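Local coordinates for fiber protein 2 (Fowl adenovirus 1, PDB 2VTW) that forms the C-terminal receptor-binding head of the homotrimeric short fibre, a capsid spike that probably attaches the virion to its host receptor, at residues Ile147-Gln152 and Phe169-Ala174; Ala5-Gly10 and Gly91-Ser96; Ser102-Arg107 and Thr163-Ala168. All coordinates share one frame; numbering follows the deposited sequence.

In the fold
All three contacts lie in the C-terminal head domain and belong to one network of paired strands. Interaction 2 comes first along the chain: it pairs the first strand, 4-23, with the short strand 92-94. Interaction 3 then starts in the loop after strand 92-94 and lays this loop against strand 163-173. Interaction 1 pairs that same strand with 147-157, and its segments alternate with those of interaction 3. Interactions 1 and 3 touch, their centres 18 Å apart. Interactions 2 and 3, with centres 17 Å apart, touch through the ring of Phe-103. Interactions 1 and 2 do not touch; their centres are 25 Å apart, on opposite sides of the chain's centre. Interaction 3 thus touches both strand pairings.

Interaction 1. Residues Ile147-Gln152 and Phe169-Ala174; sequences IDVRMQ and FTFQCA
The beta hairpin of strands 147-157 and 163-173 pairs Asp-148 with Gln-172 and Arg-150 with Thr-170 as two antiparallel hydrogen-bonded pairs. Gln-172 N reaches Asp-148 O at 2.7 Å, and Thr-170 N reaches Arg-150 O at 3.0 Å. Two return bonds complete the pairing. Ile-147, Val-149 and Met-151 stand in the non-hydrogen-bonded positions, facing Cys-173, Phe-171 and Phe-169.

The apolar face centres on Val-149. Its CG1 is anti to the backbone N (chi1 -170°) and sits over the centre of the Phe-171 ring, 4.2 Å from the centroid, in a CH-pi contact. The second branch, Val-149 CG2, packs 3.6 Å from Phe-171 CD1. Ile-147 CG2 meets the same ring at its edge and lies 3.7 Å from Phe-171 CB. At the other end, Met-151 CG comes to 3.7 Å from Phe-169 CD1. Met-151 SD stands obliquely to that ring, 5.0 Å from its centroid, as a Met-aromatic contact.

The other face carries polar side chains bridged by waters. One water joins Asp-148 OD2 to Gln-172 NE2. Two more link the Gln-172 amide to Arg-150, one through NE and one through NH2. Asp-148 OD1 is held by Ser-133, Arg-150 NH1 by Gly-129 O, and Thr-170 OG1 bonds to Thr-73. Arg-150 NH2 lies close to Arg-135 NH1 of the second subunit. A sulfate ion, probably from the crystallisation liquor, lies about 5 Å from the Arg-150 side chain.

The hairpin lies inside the larger sheet. Strand 129-140 pairs with 147-157, and strand 71-76 with 163-173, where Phe-72 stacks on Phe-171. Strand 185-197 packs on the apolar face through Ile-189, Val-192 and His-194.

Interaction 2. Residues Ala5-Gly10 and Gly91-Ser96; sequences AAFTSG and GTLEPS
Phe-7 and Leu-93 face each other in a non-hydrogen-bonded antiparallel pair, and their side chains cross obliquely. Phe-7 CG is anti to the backbone N (chi1 175°), and from there the CD1-CE1 side of the ring meets strand 92-94 and the residue before it. Leu-93 CD2 comes to 3.7 Å from Phe-7 CD1, set obliquely to the ring. It also approaches Phe-7 CB. The far part of the ring reaches past Leu-93 to Gly-91. There Gly-91 N meets the ring at its edge, near its plane, 3.7 Å from Phe-7 CE1. Met-100, in a loop, touches both Phe-7 and Leu-93.

These side chains lie on one face of an antiparallel pairing between the first strand of the head, 4-23, and the short strand 92-94. Ala-6 and Glu-94 exchange two backbone hydrogen bonds, with Ala-6 N 2.9 Å from Glu-94 O. Thr-8 and Thr-92 exchange two more, with Thr-92 N 2.9 Å from Thr-8 O. Gly-91 CA also packs closely on Thr-8 O, at 3.0 Å, in a CA-H...O contact. A water donates to Thr-92 O, 3.0 Å from the water O, and also bonds to Thr-8 OG1.

The opposite face carries Ala-6, Glu-94, Thr-8 and Thr-92. Met-41 of the third subunit packs on Ala-6 and Glu-94. After Glu-94 a cis peptide bond leads into Pro-95, whose CD lies 4.3 Å from Ala-5 CB. On its other edge, strand 4-23 pairs with strand 28-40 through backbone bonds to Leu-35, Gln-37 and Asn-39.

Interaction 3. Residues Ser102-Arg107 and Thr163-Ala168; sequences SFEPAR and TYNLIA
Glu-104 OE2 accepts hydrogen bonds from two waters, and both lead across to Asn-165. The first water accepts from Asn-165 N, with the water O 3.0 Å away. The second accepts from Asn-165 ND2 and also donates to Pro-105 O, 2.7 Å from the water O. It therefore ties three groups together. No direct hydrogen bond joins the two segments, so their polar link runs through water. The other carboxylate oxygen, Glu-104 OE1, forms a salt bridge with Arg-200, which holds that end of the side chain from outside the contact.

Asn-165 is the main residue on the strand side. With CG beside the backbone N (chi1 -63°), its amide lies against the loop. Asn-165 ND2 packs on the loop backbone, 3.4 Å from Arg-107 CA. Arg-107 CB touches Asn-165 ND2 at 3.8 Å, although the bond from Arg-107 CA to CB points away from the strand overall.

Pro-105 rests its ring on the strand. Its CG and CD meet mainly the strand backbone, Pro-105 CG lying 3.4 Å from Asn-165 O. The same carbon makes a looser apolar contact with Ile-167 CG1, at 4.2 Å.

Glu-104 and Ala-106 make backbone hydrogen bonds with Ala-199 and Pro-197. Arg-107 packs on Ile-12 of the second subunit. The touching parts run 107° apart, so the loop passes across the strand instead of pairing with it. The arrangement is a loop laid over strand 163-173, its proline also touching Val-153 of strand 147-157 and Cys-196 of strand 185-197, in a head with the beta-sandwich fold of adenovirus fibre heads.

Interaction 1. Residues Ile147-Gln152 and Phe169-Ala174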
loop_
_atom_site.group_PDB
_atom_site.type_symbol
_atom_site.label_atom_id
_atom_site.label_comp_id
_atom_site.label_asym_id
_atom_site.label_seq_id
_atom_site.Cartn_x
_atom_site.Cartn_y
_atom_site.Cartn_z
ATOM N N ILE A 147 2.503 5.037 15.042
ATOM C CA ILE A 147 3.783 4.421 14.686
ATOM C C ILE A 147 3.845 4.385 13.156
ATOM O O ILE A 147 2.989 3.809 12.513
ATOM C CB ILE A 147 3.894 2.954 15.243
ATOM C CG1 ILE A 147 3.874 2.931 16.775
ATOM C CG2 ILE A 147 5.149 2.285 14.736
ATOM C CD1 ILE A 147 3.777 1.508 17.384
ATOM N N ASP A 148 4.842 5.041 12.584
ATOM C CA ASP A 148 5.130 4.895 11.170
ATOM C C ASP A 148 6.112 3.747 11.033
ATOM O O ASP A 148 6.972 3.559 11.911
ATOM C CB ASP A 148 5.778 6.150 10.635
ATOM C CG ASP A 148 4.828 7.338 10.616
ATOM O OD1 ASP A 148 3.609 7.123 10.442
ATOM O OD2 ASP A 148 5.335 8.466 10.740
ATOM N N VAL A 149 5.981 2.978 9.952
ATOM C CA VAL A 149 6.925 1.910 9.649
ATOM C C VAL A 149 7.647 2.171 8.319
ATOM O O VAL A 149 6.997 2.290 7.263
ATOM C CB VAL A 149 6.204 0.549 9.592
ATOM C CG1 VAL A 149 7.231 -0.586 9.533
ATOM C CG2 VAL A 149 5.260 0.376 10.811
ATOM N N ARG A 150 8.974 2.289 8.382
ATOM C CA ARG A 150 9.834 2.299 7.191
ATOM C C ARG A 150 10.184 0.871 6.775
ATOM O O ARG A 150 10.585 0.065 7.598
ATOM C CB ARG A 150 11.101 3.091 7.453
ATOM C CG ARG A 150 11.999 3.288 6.210
ATOM C CD ARG A 150 11.433 4.300 5.283
ATOM N NE ARG A 150 11.414 5.631 5.873
ATOM C CZ ARG A 150 10.993 6.729 5.260
ATOM N NH1 ARG A 150 10.513 6.677 4.034
ATOM N NH2 ARG A 150 11.057 7.899 5.889
ATOM N N MET A 151 10.023 0.555 5.490
ATOM C CA MET A 151 10.266 -0.794 5.003
ATOM C C MET A 151 11.331 -0.773 3.882
ATOM O O MET A 151 11.193 -0.044 2.886
ATOM C CB MET A 151 8.968 -1.423 4.548
ATOM C CG MET A 151 7.851 -1.381 5.613
ATOM S SD MET A 151 6.237 -1.582 4.865
ATOM C CE MET A 151 5.205 -0.800 6.085
ATOM N N GLN A 152 12.403 -1.556 4.083
ATOM C CA GLN A 152 13.587 -1.481 3.253
ATOM C C GLN A 152 14.205 -2.870 3.069
ATOM O O GLN A 152 14.706 -3.480 4.028
ATOM C CB GLN A 152 14.602 -0.529 3.871
ATOM C CG GLN A 152 15.891 -0.303 3.047
ATOM C CD GLN A 152 16.990 0.275 3.911
ATOM O OE1 GLN A 152 16.966 1.452 4.269
ATOM N NE2 GLN A 152 17.951 -0.564 4.285
ATOM N N PHE A 169 12.032 -3.777 8.851
ATOM C CA PHE A 169 10.866 -2.970 9.231
ATOM C C PHE A 169 11.261 -2.177 10.451
ATOM O O PHE A 169 11.509 -2.770 11.493
ATOM C CB PHE A 169 9.687 -3.844 9.627
ATOM C CG PHE A 169 9.039 -4.584 8.495
ATOM C CD1 PHE A 169 7.803 -4.207 8.025
ATOM C CD2 PHE A 169 9.638 -5.704 7.948
ATOM C CE1 PHE A 169 7.185 -4.897 7.008
ATOM C CE2 PHE A 169 9.019 -6.411 6.904
ATOM C CZ PHE A 169 7.808 -6.012 6.429
ATOM N N THR A 170 11.355 -0.856 10.344
ATOM C CA THR A 170 11.638 -0.033 11.520
ATOM C C THR A 170 10.378 0.719 11.934
ATOM O O THR A 170 9.826 1.524 11.163
ATOM C CB THR A 170 12.852 0.891 11.358
ATOM O OG1 THR A 170 14.035 0.119 11.072
ATOM C CG2 THR A 170 13.102 1.689 12.635
ATOM N N PHE A 171 9.935 0.421 13.153
ATOM C CA PHE A 171 8.732 0.991 13.753
ATOM C C PHE A 171 9.115 2.258 14.468
ATOM O O PHE A 171 9.935 2.230 15.374
ATOM C CB PHE A 171 8.104 -0.014 14.709
ATOM C CG PHE A 171 7.614 -1.258 14.020
ATOM C CD1 PHE A 171 6.269 -1.451 13.792
ATOM C CD2 PHE A 171 8.502 -2.239 13.590
ATOM C CE1 PHE A 171 5.800 -2.586 13.138
ATOM C CE2 PHE A 171 8.047 -3.389 12.930
ATOM C CZ PHE A 171 6.708 -3.572 12.712
ATOM N N GLN A 172 8.527 3.374 14.052
ATOM C CA GLN A 172 8.903 4.675 14.545
ATOM C C GLN A 172 7.750 5.264 15.373
ATOM O O GLN A 172 6.790 5.830 14.813
ATOM C CB GLN A 172 9.272 5.569 13.372
ATOM C CG GLN A 172 10.218 4.858 12.372
ATOM C CD GLN A 172 10.718 5.742 11.262
ATOM O OE1 GLN A 172 11.758 5.459 10.656
ATOM N NE2 GLN A 172 10.004 6.838 10.990
ATOM N N CYS A 173 7.852 5.093 16.698
ATOM C CA CYS A 173 6.837 5.575 17.659
ATOM C C CYS A 173 6.847 7.088 17.784
ATOM O O CYS A 173 7.922 7.713 17.842
ATOM C CB CYS A 173 7.073 4.983 19.048
ATOM S SG CYS A 173 6.860 3.211 19.186
ATOM N N ALA A 174 5.657 7.684 17.840
ATOM C CA ALA A 174 5.542 9.153 18.002
ATOM C C ALA A 174 6.009 9.602 19.391
ATOM O O ALA A 174 6.568 10.703 19.525
ATOM C CB ALA A 174 4.111 9.625 17.735
HETATM O O HOH W 1 8.021 8.802 12.301
HETATM O O HOH W 2 13.151 6.003 8.330
HETATM O O HOH W 3 11.209 8.451 8.778
#

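Interaction 2. Residues Ala5-Gly10 and Gly91-Ser96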
loop_
_atom_site.group_PDB
_atom_site.type_symbol
_atom_site.label_atom_id
_atom_site.label_comp_id
_atom_site.label_asym_id
_atom_site.label_seq_id
_atom_site.Cartn_x
_atom_site.Cartn_y
_atom_site.Cartn_z
ATOM N N ALA A 5 2.595 -18.967 -4.051
ATOM C CA ALA A 5 3.006 -19.684 -2.844
ATOM C C ALA A 5 2.826 -18.784 -1.613
ATOM O O ALA A 5 2.843 -17.570 -1.741
ATOM C CB ALA A 5 4.457 -20.142 -2.939
ATOM N N ALA A 6 2.655 -19.409 -0.441
ATOM C CA ALA A 6 2.423 -18.751 0.856
ATOM C C ALA A 6 3.364 -19.278 1.928
ATOM O O ALA A 6 3.643 -20.480 1.960
ATOM C CB ALA A 6 0.970 -18.996 1.302
ATOM N N PHE A 7 3.834 -18.395 2.810
ATOM C CA PHE A 7 4.554 -18.760 4.038
ATOM C C PHE A 7 3.890 -18.069 5.264
ATOM O O PHE A 7 3.500 -16.890 5.184
ATOM C CB PHE A 7 6.022 -18.340 3.926
ATOM C CG PHE A 7 6.829 -18.558 5.171
ATOM C CD1 PHE A 7 7.035 -19.847 5.679
ATOM C CD2 PHE A 7 7.435 -17.483 5.825
ATOM C CE1 PHE A 7 7.810 -20.043 6.817
ATOM C CE2 PHE A 7 8.215 -17.677 6.974
ATOM C CZ PHE A 7 8.407 -18.964 7.460
ATOM N N THR A 8 3.754 -18.805 6.371
ATOM C CA THR A 8 3.184 -18.309 7.628
ATOM C C THR A 8 4.108 -18.686 8.770
ATOM O O THR A 8 4.575 -19.823 8.854
ATOM C CB THR A 8 1.805 -18.914 7.907
ATOM O OG1 THR A 8 0.972 -18.708 6.769
ATOM C CG2 THR A 8 1.142 -18.282 9.150
ATOM N N SER A 9 4.371 -17.736 9.653
ATOM C CA SER A 9 5.192 -17.991 10.824
ATOM C C SER A 9 4.724 -17.117 11.978
ATOM O O SER A 9 4.148 -16.057 11.769
ATOM C CB SER A 9 6.649 -17.677 10.524
ATOM O OG SER A 9 7.476 -17.892 11.655
ATOM N N GLY A 10 4.995 -17.566 13.196
ATOM C CA GLY A 10 4.670 -16.791 14.407
ATOM C C GLY A 10 3.402 -17.327 15.005
ATOM O O GLY A 10 2.954 -18.392 14.598
ATOM N N GLY A 91 7.922 -22.274 9.779
ATOM C CA GLY A 91 6.510 -22.008 9.701
ATOM C C GLY A 91 5.819 -23.041 8.882
ATOM O O GLY A 91 6.143 -24.216 8.956
ATOM N N THR A 92 4.880 -22.597 8.068
ATOM C CA THR A 92 4.054 -23.477 7.276
ATOM C C THR A 92 4.142 -22.955 5.845
ATOM O O THR A 92 3.952 -21.746 5.604
ATOM C CB THR A 92 2.606 -23.435 7.805
ATOM O OG1 THR A 92 2.619 -23.707 9.215
ATOM C CG2 THR A 92 1.696 -24.436 7.078
ATOM N N LEU A 93 4.472 -23.861 4.921
ATOM C CA LEU A 93 4.639 -23.531 3.508
ATOM C C LEU A 93 3.456 -24.110 2.771
ATOM O O LEU A 93 2.950 -25.151 3.167
ATOM C CB LEU A 93 5.983 -24.069 2.977
ATOM C CG LEU A 93 7.186 -23.254 3.502
ATOM C CD1 LEU A 93 8.464 -24.055 3.604
ATOM C CD2 LEU A 93 7.423 -21.968 2.662
ATOM N N GLU A 94 2.978 -23.397 1.751
ATOM C CA GLU A 94 1.901 -23.859 0.864
ATOM C C GLU A 94 2.209 -23.425 -0.580
ATOM O O GLU A 94 2.401 -22.245 -0.821
ATOM C CB GLU A 94 0.533 -23.297 1.279
ATOM C CG GLU A 94 -0.626 -23.731 0.334
ATOM C CD GLU A 94 -2.017 -23.164 0.730
ATOM O OE1 GLU A 94 -2.109 -22.496 1.813
ATOM O OE2 GLU A 94 -3.015 -23.396 -0.039
ATOM N N PRO A 95 2.328 -24.380 -1.528
ATOM C CA PRO A 95 2.325 -25.844 -1.338
ATOM C C PRO A 95 3.429 -26.248 -0.352
ATOM O O PRO A 95 4.399 -25.518 -0.194
ATOM C CB PRO A 95 2.618 -26.397 -2.743
ATOM C CG PRO A 95 2.398 -25.255 -3.705
ATOM C CD PRO A 95 2.545 -23.987 -2.938
ATOM N N SER A 96 3.264 -27.389 0.319
ATOM C CA SER A 96 4.196 -27.820 1.366
ATOM C C SER A 96 5.599 -28.168 0.861
ATOM O O SER A 96 6.561 -28.105 1.631
ATOM C CB SER A 96 3.598 -29.006 2.165
ATOM O OG SER A 96 3.125 -30.022 1.296
HETATM O O HOH W 4 1.335 -20.539 4.911
#

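Interaction 3. Residues Ser102-Arg107 and Thr163-Ala168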
loop_
_atom_site.group_PDB
_atom_site.type_symbol
_atom_site.label_atom_id
_atom_site.label_comp_id
_atom_site.label_asym_id
_atom_site.label_seq_id
_atom_site.Cartn_x
_atom_site.Cartn_y
_atom_site.Cartn_z
ATOM N N SER A 102 11.468 -19.071 -2.283
ATOM C CA SER A 102 10.354 -18.399 -2.918
ATOM C C SER A 102 9.961 -17.093 -2.180
ATOM O O SER A 102 9.175 -16.291 -2.717
ATOM C CB SER A 102 9.164 -19.340 -3.012
ATOM O OG SER A 102 9.512 -20.561 -3.642
ATOM N N PHE A 103 10.516 -16.864 -0.989
ATOM C CA PHE A 103 10.189 -15.680 -0.200
ATOM C C PHE A 103 11.356 -14.734 0.019
ATOM O O PHE A 103 11.253 -13.765 0.779
ATOM C CB PHE A 103 9.502 -16.121 1.101
ATOM C CG PHE A 103 8.366 -16.995 0.834
ATOM C CD1 PHE A 103 7.136 -16.462 0.434
ATOM C CD2 PHE A 103 8.529 -18.375 0.818
ATOM C CE1 PHE A 103 6.092 -17.290 0.102
ATOM C CE2 PHE A 103 7.474 -19.205 0.472
ATOM C CZ PHE A 103 6.253 -18.661 0.108
ATOM N N GLU A 104 12.451 -14.994 -0.697
ATOM C CA GLU A 104 13.583 -14.108 -0.709
ATOM C C GLU A 104 13.226 -12.895 -1.558
ATOM O O GLU A 104 12.812 -13.044 -2.702
ATOM C CB GLU A 104 14.793 -14.789 -1.327
ATOM C CG GLU A 104 16.073 -13.971 -1.255
ATOM C CD GLU A 104 17.225 -14.576 -2.082
ATOM O OE1 GLU A 104 17.116 -15.759 -2.510
ATOM O OE2 GLU A 104 18.239 -13.854 -2.257
ATOM N N PRO A 105 13.411 -11.694 -0.996
ATOM C CA PRO A 105 13.196 -10.489 -1.795
ATOM C C PRO A 105 14.338 -10.262 -2.782
ATOM O O PRO A 105 15.494 -10.625 -2.499
ATOM C CB PRO A 105 13.177 -9.400 -0.744
ATOM C CG PRO A 105 14.107 -9.939 0.344
ATOM C CD PRO A 105 13.810 -11.386 0.386
ATOM N N ALA A 106 14.024 -9.679 -3.937
ATOM C CA ALA A 106 15.053 -9.336 -4.912
ATOM C C ALA A 106 16.054 -8.364 -4.337
ATOM O O ALA A 106 15.760 -7.613 -3.410
ATOM C CB ALA A 106 14.412 -8.781 -6.235
ATOM N N ARG A 107 17.262 -8.378 -4.879
ATOM C CA ARG A 107 18.288 -7.410 -4.526
ATOM C C ARG A 107 17.660 -6.047 -4.729
ATOM O O ARG A 107 16.980 -5.844 -5.721
ATOM C CB ARG A 107 19.490 -7.560 -5.480
ATOM C CG ARG A 107 20.786 -6.794 -5.114
ATOM C CD ARG A 107 21.748 -6.616 -6.371
ATOM N NE ARG A 107 21.774 -5.205 -6.844
ATOM C CZ ARG A 107 21.593 -4.784 -8.098
ATOM N NH1 ARG A 107 21.390 -5.623 -9.104
ATOM N NH2 ARG A 107 21.636 -3.491 -8.362
ATOM N N THR A 163 26.583 -11.763 1.853
ATOM C CA THR A 163 25.461 -10.843 2.008
ATOM C C THR A 163 24.187 -11.606 1.642
ATOM O O THR A 163 24.167 -12.374 0.696
ATOM C CB THR A 163 25.772 -9.601 1.139
ATOM O OG1 THR A 163 25.899 -8.423 1.949
ATOM C CG2 THR A 163 24.863 -9.467 0.012
ATOM N N TYR A 164 23.153 -11.471 2.477
ATOM C CA TYR A 164 21.818 -12.001 2.203
ATOM C C TYR A 164 20.786 -10.837 2.211
ATOM O O TYR A 164 20.854 -9.921 3.039
ATOM C CB TYR A 164 21.385 -12.997 3.289
ATOM C CG TYR A 164 22.281 -14.197 3.464
ATOM C CD1 TYR A 164 21.876 -15.460 3.047
ATOM C CD2 TYR A 164 23.522 -14.071 4.093
ATOM C CE1 TYR A 164 22.702 -16.586 3.226
ATOM C CE2 TYR A 164 24.364 -15.190 4.277
ATOM C CZ TYR A 164 23.947 -16.441 3.835
ATOM O OH TYR A 164 24.764 -17.553 4.010
ATOM N N ASN A 165 19.818 -10.908 1.305
ATOM C CA ASN A 165 18.779 -9.866 1.198
ATOM C C ASN A 165 17.558 -10.202 2.062
ATOM O O ASN A 165 16.883 -11.204 1.855
ATOM C CB ASN A 165 18.382 -9.652 -0.251
ATOM C CG ASN A 165 19.535 -9.151 -1.117
ATOM O OD1 ASN A 165 20.349 -8.305 -0.722
ATOM N ND2 ASN A 165 19.611 -9.691 -2.306
ATOM N N LEU A 166 17.332 -9.353 3.061
ATOM C CA LEU A 166 16.209 -9.434 3.994
ATOM C C LEU A 166 15.398 -8.124 3.946
ATOM O O LEU A 166 15.877 -7.135 3.394
ATOM C CB LEU A 166 16.721 -9.644 5.423
ATOM C CG LEU A 166 17.126 -11.083 5.857
ATOM C CD1 LEU A 166 18.330 -11.605 5.056
ATOM C CD2 LEU A 166 17.391 -11.088 7.367
ATOM N N ILE A 167 14.208 -8.130 4.559
ATOM C CA ILE A 167 13.397 -6.914 4.739
ATOM C C ILE A 167 13.502 -6.362 6.175
ATOM O O ILE A 167 13.118 -7.031 7.107
ATOM C CB ILE A 167 11.872 -7.150 4.396
ATOM C CG1 ILE A 167 11.707 -7.999 3.131
ATOM C CG2 ILE A 167 11.137 -5.759 4.293
ATOM C CD1 ILE A 167 10.341 -8.623 2.929
ATOM N N ALA A 168 14.009 -5.144 6.326
ATOM C CA ALA A 168 14.019 -4.440 7.602
ATOM C C ALA A 168 12.738 -3.594 7.734
ATOM O O ALA A 168 12.396 -2.833 6.815
ATOM C CB ALA A 168 15.247 -3.553 7.728
HETATM O O HOH W 5 20.149 -12.973 -0.846
HETATM O O HOH W 6 17.946 -11.537 -3.212
#